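Local coordinates for putative permease protein, ABC transporter (Porphyromonas gingivalis, PDB 3IS6), which is a MacB-like periplasmic core domain from a putative ABC transporter permease, a membrane protein that probably takes part in transport across the cell membrane, at residues A[35-47]-A[170-184]. Numbering follows the deposited sequence.
Sequences DFSQVSGGVAPAI and SLNNWIGNDRYIAYV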
ATOM      1  N   ASP A  35     -17.872  -3.827  17.707  1.00 21.08           N
ATOM      2  CA  ASP A  35     -17.123  -2.900  18.500  1.00 21.40           C
ATOM      3  C   ASP A  35     -15.686  -2.819  17.963  1.00 20.92           C
ATOM      4  O   ASP A  35     -14.944  -3.742  18.141  1.00 19.46           O
ATOM      5  CB  ASP A  35     -17.137  -3.449  19.917  1.00 21.84           C
ATOM      6  CG  ASP A  35     -16.500  -2.564  20.906  1.00 25.04           C
ATOM      7  OD1 ASP A  35     -15.553  -1.866  20.583  1.00 26.64           O
ATOM      8  OD2 ASP A  35     -16.954  -2.576  22.050  1.00 29.92           O
ATOM      9  N   PHE A  36     -15.323  -1.701  17.343  1.00 21.17           N
ATOM     10  CA  PHE A  36     -14.017  -1.466  16.746  1.00 21.70           C
ATOM     11  C   PHE A  36     -13.313  -0.286  17.389  1.00 21.77           C
ATOM     12  O   PHE A  36     -13.927   0.654  17.807  1.00 21.93           O
ATOM     13  CB  PHE A  36     -14.072  -1.143  15.263  1.00 21.44           C
ATOM     14  CG  PHE A  36     -14.907  -2.050  14.441  1.00 24.06           C
ATOM     15  CD1 PHE A  36     -15.247  -3.296  14.860  1.00 23.42           C
ATOM     16  CD2 PHE A  36     -15.346  -1.638  13.200  1.00 26.08           C
ATOM     17  CE1 PHE A  36     -15.993  -4.091  14.083  1.00 23.47           C
ATOM     18  CE2 PHE A  36     -16.091  -2.432  12.439  1.00 26.23           C
ATOM     19  CZ  PHE A  36     -16.415  -3.667  12.882  1.00 25.76           C
ATOM     20  N   SER A  37     -12.006  -0.370  17.461  1.00 20.54           N
ATOM     21  CA  SER A  37     -11.206   0.707  17.958  1.00 21.41           C
ATOM     22  C   SER A  37     -10.392   1.392  16.877  1.00 20.52           C
ATOM     23  O   SER A  37      -9.648   2.286  17.152  1.00 19.59           O
ATOM     24  CB  SER A  37     -10.292   0.191  19.037  1.00 21.91           C
ATOM     25  OG  SER A  37     -11.010  -0.063  20.198  1.00 25.70           O
ATOM     26  N   GLN A  38     -10.580   0.926  15.662  1.00 19.70           N
ATOM     27  CA  GLN A  38      -9.887   1.419  14.491  1.00 20.63           C
ATOM     28  C   GLN A  38     -10.896   1.751  13.396  1.00 20.96           C
ATOM     29  O   GLN A  38     -11.995   1.302  13.434  1.00 21.16           O
ATOM     30  CB  GLN A  38      -8.834   0.426  14.028  1.00 19.91           C
ATOM     31  CG  GLN A  38      -7.772   0.188  15.052  1.00 21.34           C
ATOM     32  CD  GLN A  38      -6.576  -0.637  14.594  1.00 23.29           C
ATOM     33  OE1 GLN A  38      -5.668  -0.836  15.335  1.00 25.92           O
ATOM     34  NE2 GLN A  38      -6.592  -1.091  13.387  1.00 22.02           N
ATOM     35  N   VAL A  39     -10.490   2.592  12.462  1.00 20.67           N
ATOM     36  CA  VAL A  39     -11.340   3.119  11.430  1.00 19.73           C
ATOM     37  C   VAL A  39     -10.678   3.064  10.053  1.00 20.47           C
ATOM     38  O   VAL A  39      -9.513   2.795   9.918  1.00 19.25           O
ATOM     39  CB  VAL A  39     -11.735   4.540  11.701  1.00 19.42           C
ATOM     40  CG1 VAL A  39     -12.482   4.675  12.980  1.00 19.63           C
ATOM     41  CG2 VAL A  39     -10.550   5.414  11.703  1.00 17.31           C
ATOM     42  N   SER A  40     -11.489   3.338   9.050  1.00 20.26           N
ATOM     43  CA  SER A  40     -11.083   3.481   7.670  1.00 20.62           C
ATOM     44  C   SER A  40     -10.292   4.765   7.508  1.00 20.81           C
ATOM     45  O   SER A  40     -10.401   5.644   8.298  1.00 21.05           O
ATOM     46  CB  SER A  40     -12.307   3.504   6.756  1.00 20.79           C
ATOM     47  OG  SER A  40     -13.097   2.355   6.873  1.00 23.62           O
ATOM     48  N   GLY A  41      -9.510   4.865   6.457  1.00 20.58           N
ATOM     49  CA  GLY A  41      -8.578   5.945   6.289  1.00 19.52           C
ATOM     50  C   GLY A  41      -9.157   7.330   6.238  1.00 19.87           C
ATOM     51  O   GLY A  41      -8.591   8.248   6.706  1.00 19.21           O
ATOM     52  N   GLY A  42     -10.310   7.427   5.628  1.00 20.14           N
ATOM     53  CA  GLY A  42     -10.976   8.669   5.355  1.00 20.17           C
ATOM     54  C   GLY A  42     -11.467   9.463   6.519  1.00 20.39           C
ATOM     55  O   GLY A  42     -11.659  10.620   6.408  1.00 20.72           O
ATOM     56  N   VAL A  43     -11.723   8.792   7.623  1.00 21.26           N
ATOM     57  CA  VAL A  43     -12.395   9.392   8.747  1.00 21.58           C
ATOM     58  C   VAL A  43     -11.691  10.521   9.447  1.00 21.61           C
ATOM     59  O   VAL A  43     -12.276  11.541   9.636  1.00 21.28           O
ATOM     60  CB  VAL A  43     -12.690   8.340   9.788  1.00 21.09           C
ATOM     61  CG1 VAL A  43     -13.376   8.925  10.921  1.00 21.62           C
ATOM     62  CG2 VAL A  43     -13.461   7.262   9.213  1.00 22.39           C
ATOM     63  N   ALA A  44     -10.429  10.369   9.805  1.00 20.94           N
ATOM     64  CA  ALA A  44      -9.803  11.419  10.581  1.00 21.69           C
ATOM     65  C   ALA A  44      -9.738  12.781   9.897  1.00 21.39           C
ATOM     66  O   ALA A  44     -10.073  13.740  10.479  1.00 21.59           O
ATOM     67  CB  ALA A  44      -8.442  11.015  10.998  1.00 20.67           C
ATOM     68  N   PRO A  45      -9.319  12.846   8.653  1.00 21.64           N
ATOM     69  CA  PRO A  45      -9.237  14.137   7.981  1.00 21.14           C
ATOM     70  C   PRO A  45     -10.589  14.787   7.865  1.00 21.11           C
ATOM     71  O   PRO A  45     -10.681  15.957   8.013  1.00 20.29           O
ATOM     72  CB  PRO A  45      -8.695  13.786   6.611  1.00 21.73           C
ATOM     73  CG  PRO A  45      -8.491  12.370   6.584  1.00 22.28           C
ATOM     74  CD  PRO A  45      -8.592  11.813   7.921  1.00 21.25           C
ATOM     75  N   ALA A  46     -11.615  14.010   7.606  1.00 20.46           N
ATOM     76  CA  ALA A  46     -12.948  14.522   7.503  1.00 20.84           C
ATOM     77  C   ALA A  46     -13.432  15.117   8.807  1.00 20.98           C
ATOM     78  O   ALA A  46     -14.107  16.102   8.818  1.00 21.16           O
ATOM     79  CB  ALA A  46     -13.849  13.497   7.029  1.00 20.65           C
ATOM     80  N   ILE A  47     -13.076  14.516   9.918  1.00 21.18           N
ATOM     81  CA  ILE A  47     -13.485  15.040  11.189  1.00 21.29           C
ATOM     82  C   ILE A  47     -12.892  16.408  11.444  1.00 21.85           C
ATOM     83  O   ILE A  47     -13.574  17.284  11.883  1.00 20.22           O
ATOM     84  CB  ILE A  47     -13.133  14.083  12.320  1.00 21.21           C
ATOM     85  CG1 ILE A  47     -14.061  12.901  12.292  1.00 20.73           C
ATOM     86  CG2 ILE A  47     -13.266  14.734  13.618  1.00 22.55           C
ATOM     87  CD1 ILE A  47     -13.644  11.833  13.156  1.00 20.61           C
ATOM     88  N   SER A 170      -6.807   3.775   0.030  1.00 16.15           N
ATOM     89  CA  SER A 170      -6.919   3.494   1.449  1.00 15.85           C
ATOM     90  C   SER A 170      -7.148   4.735   2.279  1.00 15.46           C
ATOM     91  O   SER A 170      -7.973   4.754   3.138  1.00 15.05           O
ATOM     92  CB  SER A 170      -5.689   2.775   1.931  1.00 15.71           C
ATOM     93  OG  SER A 170      -5.879   2.256   3.204  1.00 16.38           O
ATOM     94  N   LEU A 171      -6.395   5.772   1.977  1.00 15.05           N
ATOM     95  CA  LEU A 171      -6.453   7.010   2.697  1.00 15.24           C
ATOM     96  C   LEU A 171      -7.816   7.662   2.593  1.00 15.50           C
ATOM     97  O   LEU A 171      -8.205   8.385   3.457  1.00 15.56           O
ATOM     98  CB  LEU A 171      -5.343   7.957   2.267  1.00 14.58           C
ATOM     99  CG  LEU A 171      -3.918   7.522   2.576  1.00 15.01           C
ATOM    100  CD1 LEU A 171      -2.932   8.467   2.062  1.00 14.27           C
ATOM    101  CD2 LEU A 171      -3.710   7.347   4.002  1.00 12.65           C
ATOM    102  N   ASN A 172      -8.506   7.422   1.499  1.00 15.14           N
ATOM    103  CA  ASN A 172      -9.779   8.043   1.250  1.00 15.66           C
ATOM    104  C   ASN A 172     -10.962   7.146   1.491  1.00 14.74           C
ATOM    105  O   ASN A 172     -12.061   7.534   1.280  1.00 15.10           O
ATOM    106  CB  ASN A 172      -9.824   8.547  -0.181  1.00 15.93           C
ATOM    107  CG  ASN A 172      -8.923   9.714  -0.409  1.00 19.77           C
ATOM    108  OD1 ASN A 172      -8.273   9.810  -1.434  1.00 22.06           O
ATOM    109  ND2 ASN A 172      -8.870  10.606   0.542  1.00 22.45           N
ATOM    110  N   ASN A 173     -10.708   5.932   1.904  1.00 14.32           N
ATOM    111  CA  ASN A 173     -11.726   4.940   2.105  1.00 13.54           C
ATOM    112  C   ASN A 173     -12.620   5.157   3.328  1.00 13.05           C
ATOM    113  O   ASN A 173     -12.186   5.661   4.319  1.00 12.67           O
ATOM    114  CB  ASN A 173     -11.068   3.590   2.141  1.00 13.68           C
ATOM    115  CG  ASN A 173     -12.029   2.480   2.285  1.00 13.17           C
ATOM    116  OD1 ASN A 173     -12.966   2.375   1.559  1.00 10.53           O
ATOM    117  ND2 ASN A 173     -11.788   1.642   3.227  1.00 12.73           N
ATOM    118  N   TRP A 174     -13.885   4.801   3.188  1.00 12.43           N
ATOM    119  CA  TRP A 174     -14.843   4.797   4.266  1.00 12.19           C
ATOM    120  C   TRP A 174     -15.459   3.424   4.539  1.00 11.66           C
ATOM    121  O   TRP A 174     -16.170   3.256   5.470  1.00 11.58           O
ATOM    122  CB  TRP A 174     -15.927   5.842   4.041  1.00 11.76           C
ATOM    123  CG  TRP A 174     -15.454   7.241   4.187  1.00 11.42           C
ATOM    124  CD1 TRP A 174     -14.731   7.931   3.312  1.00 11.78           C
ATOM    125  CD2 TRP A 174     -15.687   8.112   5.282  1.00 11.20           C
ATOM    126  NE1 TRP A 174     -14.487   9.170   3.771  1.00 11.14           N
ATOM    127  CE2 TRP A 174     -15.064   9.305   4.992  1.00 10.57           C
ATOM    128  CE3 TRP A 174     -16.369   7.993   6.484  1.00 10.36           C
ATOM    129  CZ2 TRP A 174     -15.092  10.367   5.846  1.00 12.03           C
ATOM    130  CZ3 TRP A 174     -16.393   9.039   7.323  1.00 11.00           C
ATOM    131  CH2 TRP A 174     -15.771  10.216   7.006  1.00 11.44           C
ATOM    132  N   ILE A 175     -15.170   2.457   3.709  1.00 11.86           N
ATOM    133  CA  ILE A 175     -15.747   1.159   3.879  1.00 12.63           C
ATOM    134  C   ILE A 175     -14.716   0.069   4.117  1.00 12.70           C
ATOM    135  O   ILE A 175     -13.994  -0.314   3.250  1.00 12.56           O
ATOM    136  CB  ILE A 175     -16.599   0.823   2.645  1.00 12.68           C
ATOM    137  CG1 ILE A 175     -17.852   1.686   2.643  1.00 13.81           C
ATOM    138  CG2 ILE A 175     -17.002  -0.573   2.642  1.00 14.10           C
ATOM    139  CD1 ILE A 175     -18.573   1.717   1.355  1.00 15.59           C
ATOM    140  N   GLY A 176     -14.675  -0.423   5.329  1.00 13.08           N
ATOM    141  CA  GLY A 176     -13.785  -1.499   5.657  1.00 14.12           C
ATOM    142  C   GLY A 176     -12.341  -1.104   5.760  1.00 14.78           C
ATOM    143  O   GLY A 176     -12.027   0.056   5.851  1.00 14.11           O
ATOM    144  N   ASN A 177     -11.470  -2.101   5.756  1.00 15.08           N
ATOM    145  CA  ASN A 177     -10.054  -1.842   5.873  1.00 16.48           C
ATOM    146  C   ASN A 177      -9.831  -0.936   7.064  1.00 15.95           C
ATOM    147  O   ASN A 177      -9.223   0.079   6.927  1.00 16.22           O
ATOM    148  CB  ASN A 177      -9.524  -1.220   4.605  1.00 16.52           C
ATOM    149  CG  ASN A 177      -8.003  -1.175   4.544  1.00 20.18           C
ATOM    150  OD1 ASN A 177      -7.327  -2.120   4.896  1.00 19.94           O
ATOM    151  ND2 ASN A 177      -7.473  -0.060   4.067  1.00 21.45           N
ATOM    152  N   ASP A 178     -10.378  -1.318   8.219  1.00 15.91           N
ATOM    153  CA  ASP A 178     -10.390  -0.484   9.405  1.00 15.31           C
ATOM    154  C   ASP A 178      -9.051  -0.614  10.104  1.00 14.03           C
ATOM    155  O   ASP A 178      -8.978  -1.135  11.160  1.00 13.75           O
ATOM    156  CB  ASP A 178     -11.454  -0.967  10.396  1.00 16.61           C
ATOM    157  CG  ASP A 178     -12.801  -1.224   9.762  1.00 20.33           C
ATOM    158  OD1 ASP A 178     -13.471  -0.267   9.425  1.00 24.12           O
ATOM    159  OD2 ASP A 178     -13.211  -2.379   9.636  1.00 22.28           O
ATOM    160  N   ARG A 179      -7.990  -0.167   9.470  1.00 12.69           N
ATOM    161  CA  ARG A 179      -6.661  -0.327   9.997  1.00 11.64           C
ATOM    162  C   ARG A 179      -6.020   0.916  10.606  1.00 10.90           C
ATOM    163  O   ARG A 179      -4.904   0.852  10.997  1.00 10.41           O
ATOM    164  CB  ARG A 179      -5.751  -0.895   8.921  1.00 11.98           C
ATOM    165  CG  ARG A 179      -5.428   0.057   7.811  1.00 12.02           C
ATOM    166  CD  ARG A 179      -4.436  -0.544   6.869  1.00 14.37           C
ATOM    167  NE  ARG A 179      -3.150  -0.658   7.484  1.00 13.81           N
ATOM    168  CZ  ARG A 179      -2.169  -1.416   7.066  1.00 15.01           C
ATOM    169  NH1 ARG A 179      -2.298  -2.146   5.998  1.00 14.91           N
ATOM    170  NH2 ARG A 179      -1.052  -1.435   7.729  1.00 14.05           N
ATOM    171  N   TYR A 180      -6.743   2.021  10.666  1.00 10.02           N
ATOM    172  CA  TYR A 180      -6.229   3.284  11.155  1.00  9.42           C
ATOM    173  C   TYR A 180      -6.770   3.650  12.541  1.00  9.07           C
ATOM    174  O   TYR A 180      -7.876   3.396  12.847  1.00  9.00           O
ATOM    175  CB  TYR A 180      -6.592   4.428  10.211  1.00  8.81           C
ATOM    176  CG  TYR A 180      -6.061   4.329   8.809  1.00  8.23           C
ATOM    177  CD1 TYR A 180      -4.969   5.021   8.422  1.00  7.05           C
ATOM    178  CD2 TYR A 180      -6.683   3.544   7.876  1.00 10.93           C
ATOM    179  CE1 TYR A 180      -4.475   4.914   7.146  1.00  9.10           C
ATOM    180  CE2 TYR A 180      -6.211   3.438   6.614  1.00 11.10           C
ATOM    181  CZ  TYR A 180      -5.109   4.125   6.252  1.00 11.30           C
ATOM    182  OH  TYR A 180      -4.644   4.015   5.000  1.00 11.30           O
ATOM    183  N   ILE A 181      -5.965   4.287  13.345  1.00  8.54           N
ATOM    184  CA  ILE A 181      -6.431   4.816  14.582  1.00  8.89           C
ATOM    185  C   ILE A 181      -6.565   6.307  14.389  1.00  9.35           C
ATOM    186  O   ILE A 181      -5.678   6.946  13.922  1.00  6.84           O
ATOM    187  CB  ILE A 181      -5.476   4.577  15.709  1.00  8.30           C
ATOM    188  CG1 ILE A 181      -5.189   3.101  15.898  1.00  8.42           C
ATOM    189  CG2 ILE A 181      -6.023   5.125  16.944  1.00  8.13           C
ATOM    190  CD1 ILE A 181      -4.178   2.848  16.860  1.00  6.37           C
ATOM    191  N   ALA A 182      -7.702   6.839  14.752  1.00 10.18           N
ATOM    192  CA  ALA A 182      -7.942   8.239  14.575  1.00 11.56           C
ATOM    193  C   ALA A 182      -8.012   8.916  15.916  1.00 12.56           C
ATOM    194  O   ALA A 182      -8.832   8.598  16.708  1.00 13.54           O
ATOM    195  CB  ALA A 182      -9.190   8.434  13.857  1.00 12.30           C
ATOM    196  N   TYR A 183      -7.128   9.860  16.123  1.00 12.36           N
ATOM    197  CA  TYR A 183      -7.034  10.602  17.334  1.00 12.25           C
ATOM    198  C   TYR A 183      -7.591  11.988  17.110  1.00 12.70           C
ATOM    199  O   TYR A 183      -7.285  12.621  16.152  1.00 11.16           O
ATOM    200  CB  TYR A 183      -5.605  10.717  17.781  1.00 11.52           C
ATOM    201  CG  TYR A 183      -4.873   9.415  18.043  1.00 12.92           C
ATOM    202  CD1 TYR A 183      -4.972   8.771  19.243  1.00 11.29           C
ATOM    203  CD2 TYR A 183      -4.083   8.836  17.078  1.00 10.23           C
ATOM    204  CE1 TYR A 183      -4.308   7.632  19.475  1.00  9.67           C
ATOM    205  CE2 TYR A 183      -3.425   7.679  17.309  1.00  8.34           C
ATOM    206  CZ  TYR A 183      -3.531   7.084  18.509  1.00  8.88           C
ATOM    207  OH  TYR A 183      -2.863   5.938  18.733  1.00  8.92           O
ATOM    208  N   VAL A 184      -8.420  12.421  18.026  1.00 13.44           N
ATOM    209  CA  VAL A 184      -9.072  13.694  17.943  1.00 14.77           C
ATOM    210  C   VAL A 184      -8.886  14.504  19.211  1.00 15.93           C
ATOM    211  O   VAL A 184      -9.219  14.047  20.261  1.00 16.83           O
ATOM    212  CB  VAL A 184     -10.549  13.470  17.766  1.00 15.39           C
ATOM    213  CG1 VAL A 184     -11.262  14.715  17.614  1.00 15.12           C
ATOM    214  CG2 VAL A 184     -10.820  12.603  16.646  1.00 16.21           C
TER
HETATM  215  O   HOH W   1      -9.700   4.827  16.001  1.00 14.64           O
HETATM  216  O   HOH W   2      -9.353   2.210   4.915  1.00 22.69           O
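Tyr180 meets the 35-47 segment first through its backbone, in a single antiparallel hydrogen-bonded pair with Val39: Val39 N to Tyr180 O is 2.8 Å, and Tyr180 N answers to Val39 O. Arg179 faces Val39 too, making a classic beta bulge. From there the side chain runs outward: Tyr180 CB lies 3.4 Å from Val39 O, which sits at the ring edge. With CG beside the backbone N (chi1 -61°), the ring lies against Gly41 of the Ser40-Val43 type I turn; CD2 touches Gly41 N and CA, CE2 stays against the same glycine, and Gly41 CA stands over the face, 3.7 Å from the centroid of the Tyr180 ring, a CH-pi contact. At the tip, Tyr180 OH shares a 2.8 Å hydrogen bond with Ser170 OG. Having no side chain, Gly41 fits closely between the Tyr180 ring and the end of the helix, its CA 3.4 Å from Ser170 O.

Gly42 N bonds to Asn173 O, while Gly42 CA and Val43 CA lie over one face of the Trp174 indole, with Ala46 CB at its edge, 3.6 Å from Trp174 CZ2. Ser40 OG donates to Gly176 O at 2.7 Å, and Gln38 NE2 reaches a lone pair of Asp178 O.

Within the MacB-like periplasmic core domain, Ala44 and Ile47 pack helix 43-50 onto Ala182 and Val184 of strand 181-186, which runs between strands 14-23 and 54-70, while Met202 of helix 196-206 touches Ala46, Ile47 and Trp174.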